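Local coordinates for peroxin 22 (Pichia angusta, PDB 5NKZ), which is probably involved in peroxisome biogenesis and, through its soluble domain, forms a complex with the ubiquitin-conjugating enzyme Pex4p, at residues S33-Q38 against T56-P61; R85-I90 against L109-N114; L103-N108 against F124-H129. One frame throughout, in Å; residues are numbered along the deposited sequence.

Contact 1. Residues S33-Q38 against T56-P61; sequences SLVLTQ and TVILHP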
# COMPACT_ATOMS: atom_id res chain seq x y z
N SER C 33 8.08 -13.94 -7.51
CA SER C 33 8.94 -13.27 -6.54
C SER C 33 10.31 -13.93 -6.60
O SER C 33 10.42 -15.14 -6.42
CB SER C 33 8.36 -13.32 -5.10
OG SER C 33 7.25 -12.44 -4.92
N LEU C 34 11.36 -13.15 -6.81
CA LEU C 34 12.68 -13.72 -6.94
C LEU C 34 13.57 -13.23 -5.85
O LEU C 34 13.87 -12.04 -5.81
CB LEU C 34 13.26 -13.32 -8.32
CG LEU C 34 14.67 -13.78 -8.68
CD1 LEU C 34 14.80 -15.29 -8.50
CD2 LEU C 34 14.99 -13.34 -10.10
N VAL C 35 14.02 -14.11 -4.96
CA VAL C 35 14.92 -13.63 -3.91
C VAL C 35 16.32 -14.04 -4.23
O VAL C 35 16.62 -15.24 -4.40
CB VAL C 35 14.48 -13.95 -2.42
CG1 VAL C 35 12.98 -14.20 -2.32
CG2 VAL C 35 15.26 -15.10 -1.76
N LEU C 36 17.16 -13.01 -4.29
CA LEU C 36 18.57 -13.12 -4.66
C LEU C 36 19.47 -12.84 -3.46
O LEU C 36 19.52 -11.72 -2.98
CB LEU C 36 18.91 -12.15 -5.81
CG LEU C 36 18.06 -12.26 -7.09
CD1 LEU C 36 18.34 -11.13 -8.07
CD2 LEU C 36 18.23 -13.63 -7.72
N THR C 37 20.15 -13.87 -2.98
CA THR C 37 21.40 -13.71 -2.24
C THR C 37 22.56 -13.43 -3.21
O THR C 37 22.44 -13.66 -4.39
CB THR C 37 21.74 -15.01 -1.47
OG1 THR C 37 21.82 -16.12 -2.39
CG2 THR C 37 20.69 -15.31 -0.44
N GLN C 38 23.67 -12.93 -2.67
CA GLN C 38 24.99 -12.95 -3.32
C GLN C 38 25.20 -14.12 -4.30
O GLN C 38 25.52 -13.89 -5.46
CB GLN C 38 26.06 -13.00 -2.22
CG GLN C 38 26.42 -11.64 -1.70
CD GLN C 38 27.73 -11.09 -2.27
OE1 GLN C 38 28.12 -11.40 -3.41
NE2 GLN C 38 28.41 -10.27 -1.47
N THR C 56 9.35 -9.59 -9.50
CA THR C 56 9.63 -8.71 -8.40
C THR C 56 10.80 -9.36 -7.68
O THR C 56 10.75 -10.53 -7.32
CB THR C 56 8.37 -8.55 -7.49
OG1 THR C 56 7.25 -8.04 -8.25
CG2 THR C 56 8.67 -7.59 -6.34
N VAL C 57 11.86 -8.59 -7.50
CA VAL C 57 13.10 -9.09 -6.95
C VAL C 57 13.32 -8.59 -5.50
O VAL C 57 13.22 -7.39 -5.20
CB VAL C 57 14.30 -8.62 -7.82
CG1 VAL C 57 15.63 -8.76 -7.10
CG2 VAL C 57 14.33 -9.38 -9.14
N ILE C 58 13.72 -9.51 -4.64
CA ILE C 58 13.97 -9.24 -3.25
C ILE C 58 15.44 -9.51 -2.92
O ILE C 58 15.89 -10.66 -2.93
CB ILE C 58 12.98 -10.10 -2.40
CG1 ILE C 58 11.54 -9.86 -2.90
CG2 ILE C 58 13.10 -9.80 -0.89
CD1 ILE C 58 10.58 -10.96 -2.54
N LEU C 59 16.20 -8.47 -2.62
CA LEU C 59 17.62 -8.65 -2.29
C LEU C 59 17.85 -8.97 -0.82
O LEU C 59 17.31 -8.31 0.08
CB LEU C 59 18.45 -7.42 -2.68
CG LEU C 59 18.17 -6.94 -4.11
CD1 LEU C 59 18.66 -5.51 -4.25
CD2 LEU C 59 18.77 -7.86 -5.16
N HIS C 60 18.64 -10.01 -0.59
CA HIS C 60 19.24 -10.29 0.71
C HIS C 60 19.91 -9.01 1.23
O HIS C 60 20.27 -8.14 0.44
CB HIS C 60 20.30 -11.39 0.52
CG HIS C 60 20.59 -12.20 1.74
ND1 HIS C 60 21.83 -12.22 2.34
CD2 HIS C 60 19.82 -13.09 2.43
CE1 HIS C 60 21.81 -13.05 3.37
NE2 HIS C 60 20.60 -13.58 3.45
N PRO C 61 20.06 -8.89 2.57
CA PRO C 61 20.87 -7.79 3.12
C PRO C 61 22.27 -7.74 2.52
O PRO C 61 22.80 -6.65 2.32
CB PRO C 61 20.96 -8.13 4.62
CG PRO C 61 19.78 -8.99 4.89
CD PRO C 61 19.44 -9.70 3.63
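Val57 sits between Leu34 and Leu36 of the neighbouring strand and touches each with a different methyl. Its CG1 lies anti to the backbone N (chi1 164°) and comes 3.7 Å from Leu36 CD1, the two side chains crossing at a slant. Its CG2 is 4.1 Å from Leu34 CD2, and here the side chains run alongside each other with their ends in the same direction. Leu59 adds to this face of the sheet. Phe68 of helix 65-71 packs on Leu36 and Leu59.

The other face carries Ser33, Val35, Thr56 and Ile58. Ile58 CD1 reaches across to Val35 CG1 at 4.0 Å and to Ser33 CB at 4.1 Å. Leu94 of helix 87-97 touches Ser33, Val35 and Ile58. The hydroxyl of Ser33 has its own partner, Ser99 OG.

Just past the strand ends, Thr37 lays CG2 over one face of the His60 ring as a CH-pi contact. The methyl is 4.0 Å from the ring centroid and 24° off the ring normal, displaced toward the CG-CD2 side. Pro61 CD lies over the opposite face. His60 NE2 is hydrogen-bonded to Glu87 OE1, which helps fix the turn of this buried imidazole.

The backbones are joined by four hydrogen bonds. They run from Leu34 N to Thr56 O at 2.7 Å, then through Ile58 N to Leu34 O and Leu36 N to Ile58 O, and end with His60 N to Leu36 O at 3.1 Å. Each strand alternates its side chains between the two faces. The strands run in the same direction, 25° apart. This is the parallel pairing of a beta-alpha-beta unit, formed by strand 32-36, helix 46-51 and strand 55-59 in the middle of the sheet.

Contact 2. Residues R85-I90 against L109-N114; sequences RTEESI and LEMSAN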
# COMPACT_ATOMS: atom_id res chain seq x y z
N ARG C 85 16.65 -5.80 4.83
CA ARG C 85 17.74 -5.61 5.79
C ARG C 85 17.96 -6.74 6.80
O ARG C 85 19.05 -6.81 7.37
CB ARG C 85 17.60 -4.26 6.52
CG ARG C 85 18.14 -3.11 5.67
CD ARG C 85 18.50 -1.79 6.38
NE ARG C 85 19.78 -1.30 5.85
CZ ARG C 85 20.00 -0.90 4.59
NH1 ARG C 85 19.02 -0.87 3.69
NH2 ARG C 85 21.22 -0.53 4.22
N THR C 86 16.96 -7.61 7.00
CA THR C 86 17.12 -8.85 7.79
C THR C 86 16.61 -10.05 6.98
O THR C 86 15.65 -9.92 6.22
CB THR C 86 16.35 -8.80 9.16
OG1 THR C 86 14.96 -9.11 8.97
CG2 THR C 86 16.49 -7.43 9.85
N GLU C 87 17.20 -11.23 7.18
CA GLU C 87 16.67 -12.42 6.52
C GLU C 87 15.17 -12.67 6.80
O GLU C 87 14.41 -13.01 5.89
CB GLU C 87 17.48 -13.64 6.91
CG GLU C 87 18.78 -13.70 6.13
CD GLU C 87 19.55 -14.97 6.36
OE1 GLU C 87 20.49 -15.24 5.57
OE2 GLU C 87 19.25 -15.69 7.34
N GLU C 88 14.76 -12.47 8.05
CA GLU C 88 13.36 -12.66 8.42
C GLU C 88 12.47 -11.84 7.51
O GLU C 88 11.50 -12.35 6.93
CB GLU C 88 13.13 -12.26 9.87
CG GLU C 88 11.85 -12.85 10.43
CD GLU C 88 11.49 -12.31 11.80
OE1 GLU C 88 10.28 -12.37 12.15
OE2 GLU C 88 12.41 -11.85 12.52
N SER C 89 12.82 -10.57 7.33
CA SER C 89 12.02 -9.68 6.49
C SER C 89 11.67 -10.27 5.14
O SER C 89 10.62 -9.94 4.59
CB SER C 89 12.73 -8.35 6.26
OG SER C 89 13.26 -7.90 7.48
N ILE C 90 12.56 -11.14 4.61
CA ILE C 90 12.34 -11.77 3.29
C ILE C 90 10.95 -12.37 3.27
O ILE C 90 10.12 -12.01 2.43
CB ILE C 90 13.41 -12.83 2.96
CG1 ILE C 90 14.77 -12.16 2.71
CG2 ILE C 90 13.03 -13.67 1.73
CD1 ILE C 90 15.93 -13.13 2.93
N LEU C 109 20.59 -19.07 2.85
CA LEU C 109 20.44 -18.18 4.00
C LEU C 109 21.40 -18.60 5.12
O LEU C 109 21.87 -19.73 5.13
CB LEU C 109 18.96 -18.17 4.46
CG LEU C 109 17.91 -17.32 3.70
CD1 LEU C 109 18.24 -17.11 2.22
CD2 LEU C 109 16.51 -17.90 3.81
N GLU C 110 21.70 -17.67 6.02
CA GLU C 110 22.48 -17.92 7.23
C GLU C 110 21.59 -18.50 8.34
O GLU C 110 22.02 -19.39 9.04
CB GLU C 110 23.25 -16.68 7.73
CG GLU C 110 23.62 -15.69 6.62
CD GLU C 110 24.93 -14.94 6.78
OE1 GLU C 110 25.57 -14.98 7.87
OE2 GLU C 110 25.32 -14.32 5.77
N MET C 111 20.36 -18.02 8.46
CA MET C 111 19.31 -18.69 9.24
C MET C 111 19.03 -20.12 8.74
O MET C 111 19.08 -20.40 7.56
CB MET C 111 18.05 -17.84 9.12
CG MET C 111 16.80 -18.29 9.85
SD MET C 111 15.33 -17.44 9.20
CE MET C 111 15.59 -15.72 9.67
N SER C 112 18.69 -21.03 9.64
CA SER C 112 18.24 -22.36 9.22
C SER C 112 17.37 -23.02 10.26
O SER C 112 17.26 -22.53 11.40
CB SER C 112 19.42 -23.28 8.81
OG SER C 112 20.60 -23.22 9.64
N ALA C 113 16.66 -24.06 9.83
CA ALA C 113 15.65 -24.78 10.64
C ALA C 113 14.51 -23.87 11.16
O ALA C 113 13.65 -24.36 11.85
CB ALA C 113 16.30 -25.55 11.80
N ASN C 114 14.54 -22.56 10.83
CA ASN C 114 13.43 -21.64 11.06
C ASN C 114 12.64 -21.74 9.75
O ASN C 114 12.77 -20.94 8.82
CB ASN C 114 13.87 -20.19 11.33
CG ASN C 114 14.97 -20.06 12.38
OD1 ASN C 114 15.54 -21.05 12.85
ND2 ASN C 114 15.31 -18.82 12.71
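A bidentate carboxylate-to-backbone interaction ties the N-terminal end of helix 87-97 to loop 109-114: Glu87 accepts two successive N-H groups of the loop. Glu110 N donates to Glu87 OE1 at 2.8 Å, with an N-H...O angle of 169°. Met111 N donates to Glu87 OE2, also at 2.8 Å, with an angle of 164°. Both oxygens accept through their syn lone pairs, so the paired bonds hold the carboxylate against turning.

The glutamate chain is extended beyond CG, which carries the acid group out from the helix to the loop. OE1 is shared with His60 NE2, so one carboxylate links the loop, the helix and the end of strand 55-59. An alanine here would probably leave the N-H groups of Glu110 and Met111, and NE2 of His60, without their acceptor, and the loop would be likely to move more freely against the helix.

Apolar groups of Leu109 and Met111 flank the glutamate. Leu109 CB lies 3.8 Å from Glu87 CD, its side chain running antiparallel to the glutamate chain. Phe91, one helical turn further on, packs against Leu109 and Met111.

Glu110 brings a second acid group. Its side chain crosses that of Glu87 at about a right angle, with the two carboxylate planes 74° apart. Glu110 OE2 is 4.9 Å from Glu87 OE1, a separation of like charges without contact.

The segment 85-90 also meets Pex4p: Ser89 OG and Arg85 N are hydrogen-bonded to acidic side chains of that chain. Thr86 OG1 donates to Ser89 OG within the segment. On the loop side, the Met111 chain bends at its last torsion, and its methyl CE comes 3.9 Å from Glu87 CB and 3.7 Å from Glu88 N.

Contact 3. Residues L103-N108 against F124-H129; sequences LITLGN and FLTNVH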
# COMPACT_ATOMS: atom_id res chain seq x y z
N LEU C 103 10.59 -18.04 -5.97
CA LEU C 103 11.91 -18.61 -6.15
C LEU C 103 12.85 -18.08 -5.10
O LEU C 103 13.07 -16.87 -5.00
CB LEU C 103 12.48 -18.23 -7.50
CG LEU C 103 11.58 -18.53 -8.68
CD1 LEU C 103 12.24 -17.89 -9.89
CD2 LEU C 103 11.37 -20.04 -8.82
N ILE C 104 13.44 -19.02 -4.36
CA ILE C 104 14.28 -18.70 -3.23
C ILE C 104 15.09 -19.94 -2.85
O ILE C 104 14.50 -21.01 -2.66
CB ILE C 104 13.40 -18.19 -2.03
CG1 ILE C 104 14.18 -18.24 -0.70
CG2 ILE C 104 12.07 -18.97 -1.92
CD1 ILE C 104 13.62 -17.38 0.43
N THR C 105 16.41 -19.84 -2.79
CA THR C 105 17.18 -20.97 -2.25
C THR C 105 17.29 -20.70 -0.77
O THR C 105 18.01 -19.78 -0.36
CB THR C 105 18.60 -21.11 -2.84
OG1 THR C 105 19.22 -19.84 -2.83
CG2 THR C 105 18.56 -21.62 -4.26
N LEU C 106 16.57 -21.48 0.02
CA LEU C 106 16.62 -21.36 1.47
C LEU C 106 17.99 -21.78 1.99
O LEU C 106 18.49 -21.18 2.93
CB LEU C 106 15.52 -22.19 2.15
CG LEU C 106 14.07 -21.82 1.81
CD1 LEU C 106 13.08 -22.95 2.09
CD2 LEU C 106 13.66 -20.58 2.56
N GLY C 107 18.60 -22.79 1.35
CA GLY C 107 19.97 -23.22 1.64
C GLY C 107 21.05 -22.15 1.60
O GLY C 107 22.13 -22.34 2.16
N ASN C 108 20.78 -21.03 0.91
CA ASN C 108 21.72 -19.90 0.86
C ASN C 108 21.51 -18.84 1.92
O ASN C 108 22.18 -17.81 1.88
CB ASN C 108 21.66 -19.24 -0.52
CG ASN C 108 22.24 -20.09 -1.61
OD1 ASN C 108 21.93 -19.88 -2.79
ND2 ASN C 108 23.08 -21.06 -1.24
N PHE C 124 6.40 -22.56 -4.27
CA PHE C 124 7.77 -22.23 -3.91
C PHE C 124 8.55 -23.20 -4.79
O PHE C 124 8.13 -24.32 -4.97
CB PHE C 124 8.07 -22.36 -2.39
CG PHE C 124 8.69 -23.71 -1.97
CD1 PHE C 124 10.10 -23.93 -2.04
CD2 PHE C 124 7.87 -24.80 -1.53
CE1 PHE C 124 10.66 -25.18 -1.69
CE2 PHE C 124 8.44 -26.04 -1.16
CZ PHE C 124 9.83 -26.23 -1.24
N LEU C 125 9.68 -22.76 -5.35
CA LEU C 125 10.69 -23.68 -5.84
C LEU C 125 12.06 -23.03 -5.56
O LEU C 125 12.18 -21.79 -5.56
CB LEU C 125 10.51 -24.02 -7.33
CG LEU C 125 9.70 -25.30 -7.71
CD1 LEU C 125 9.96 -26.45 -6.73
CD2 LEU C 125 8.21 -25.05 -7.92
N THR C 126 13.07 -23.88 -5.34
CA THR C 126 14.46 -23.44 -5.26
C THR C 126 14.82 -22.57 -6.49
O THR C 126 14.31 -22.75 -7.61
CB THR C 126 15.46 -24.61 -5.05
OG1 THR C 126 16.78 -24.09 -4.87
CG2 THR C 126 15.46 -25.67 -6.22
N ASN C 127 15.63 -21.56 -6.23
CA ASN C 127 15.91 -20.51 -7.20
C ASN C 127 16.57 -21.01 -8.50
O ASN C 127 16.45 -20.37 -9.56
CB ASN C 127 16.77 -19.46 -6.51
CG ASN C 127 17.37 -18.50 -7.48
OD1 ASN C 127 16.65 -17.88 -8.26
ND2 ASN C 127 18.69 -18.42 -7.49
N VAL C 128 17.24 -22.16 -8.42
CA VAL C 128 17.89 -22.80 -9.57
C VAL C 128 16.91 -23.02 -10.76
O VAL C 128 17.30 -22.94 -11.92
CB VAL C 128 18.60 -24.14 -9.18
CG1 VAL C 128 19.57 -24.54 -10.28
CG2 VAL C 128 19.35 -24.04 -7.84
N HIS C 129 15.62 -23.24 -10.47
CA HIS C 129 14.59 -23.45 -11.50
C HIS C 129 13.99 -22.18 -12.02
O HIS C 129 12.85 -22.17 -12.51
CB HIS C 129 13.51 -24.43 -10.99
CG HIS C 129 13.99 -25.86 -10.92
ND1 HIS C 129 14.16 -26.64 -12.05
CD2 HIS C 129 14.43 -26.60 -9.88
CE1 HIS C 129 14.66 -27.81 -11.70
NE2 HIS C 129 14.83 -27.81 -10.38
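Leu103 and Leu125 pair as a parallel beta bridge, with both side chains starting out on the same face of the sheet. A single backbone hydrogen bond joins the segments, from Ile104 N to Leu125 O at 3.3 Å. Two CA-H...O contacts support it: Leu103 CA to Leu125 O at 3.2 Å, and Thr126 CA to Ile104 O at 3.6 Å. The pairing is short, because 124-129 turns into a 3-10 segment after the bridge.

Apolar contacts are few. Leu103 CD2 approaches Leu125 CB at 4.3 Å, while the end of Leu125 turns off from Leu103. Leu103 CB lies 4.1 Å from Asn127 CA. Thr105 makes a further side-chain contact, its methyl CG2 meeting Asn127 CB at 3.6 Å. The same methyl also lies against the hydroxyl of Thr126.

The polar ends of Thr105 and Asn127 share a partner. Thr105 OG1, placed between its backbone N and carbonyl carbon (chi1 47°), and Asn127 ND2 are both hydrogen-bonded to Asp40 OD1. One carboxylate oxygen thus ties the two segments together from outside.

The contact adds the edge strand 124-125 to strand 101-103. On the inner side, Leu103 packs on Val32 and Leu34, and Asn127 on Leu34, all of strand 32-36. Ile104 packs on Ile90 of helix 87-97, and Leu106 on Phe91 of the same helix.

In the fold
From the N terminus, contact 1 comes first: it closes the path through helix 46-51 and is complete before the others open. Contact 2 opens at 85-90 and closes at 109-114. Contact 3 opens within that span, at 103-108, and closes beyond it at 124-129, so these two cross. Contacts 1 and 3 belong to one parallel sheet. Leu103 joins them through backbone bonds to Ser33 and Val35. His60 of contact 1 meets Glu87 of contact 2, and Ile90 meets Ile104 between contacts 2 and 3. The strand order 81-83, 55-59, 32-36, 101-103, 124-125 resembles a Rossmann-like sheet, with helix 87-97 against one face.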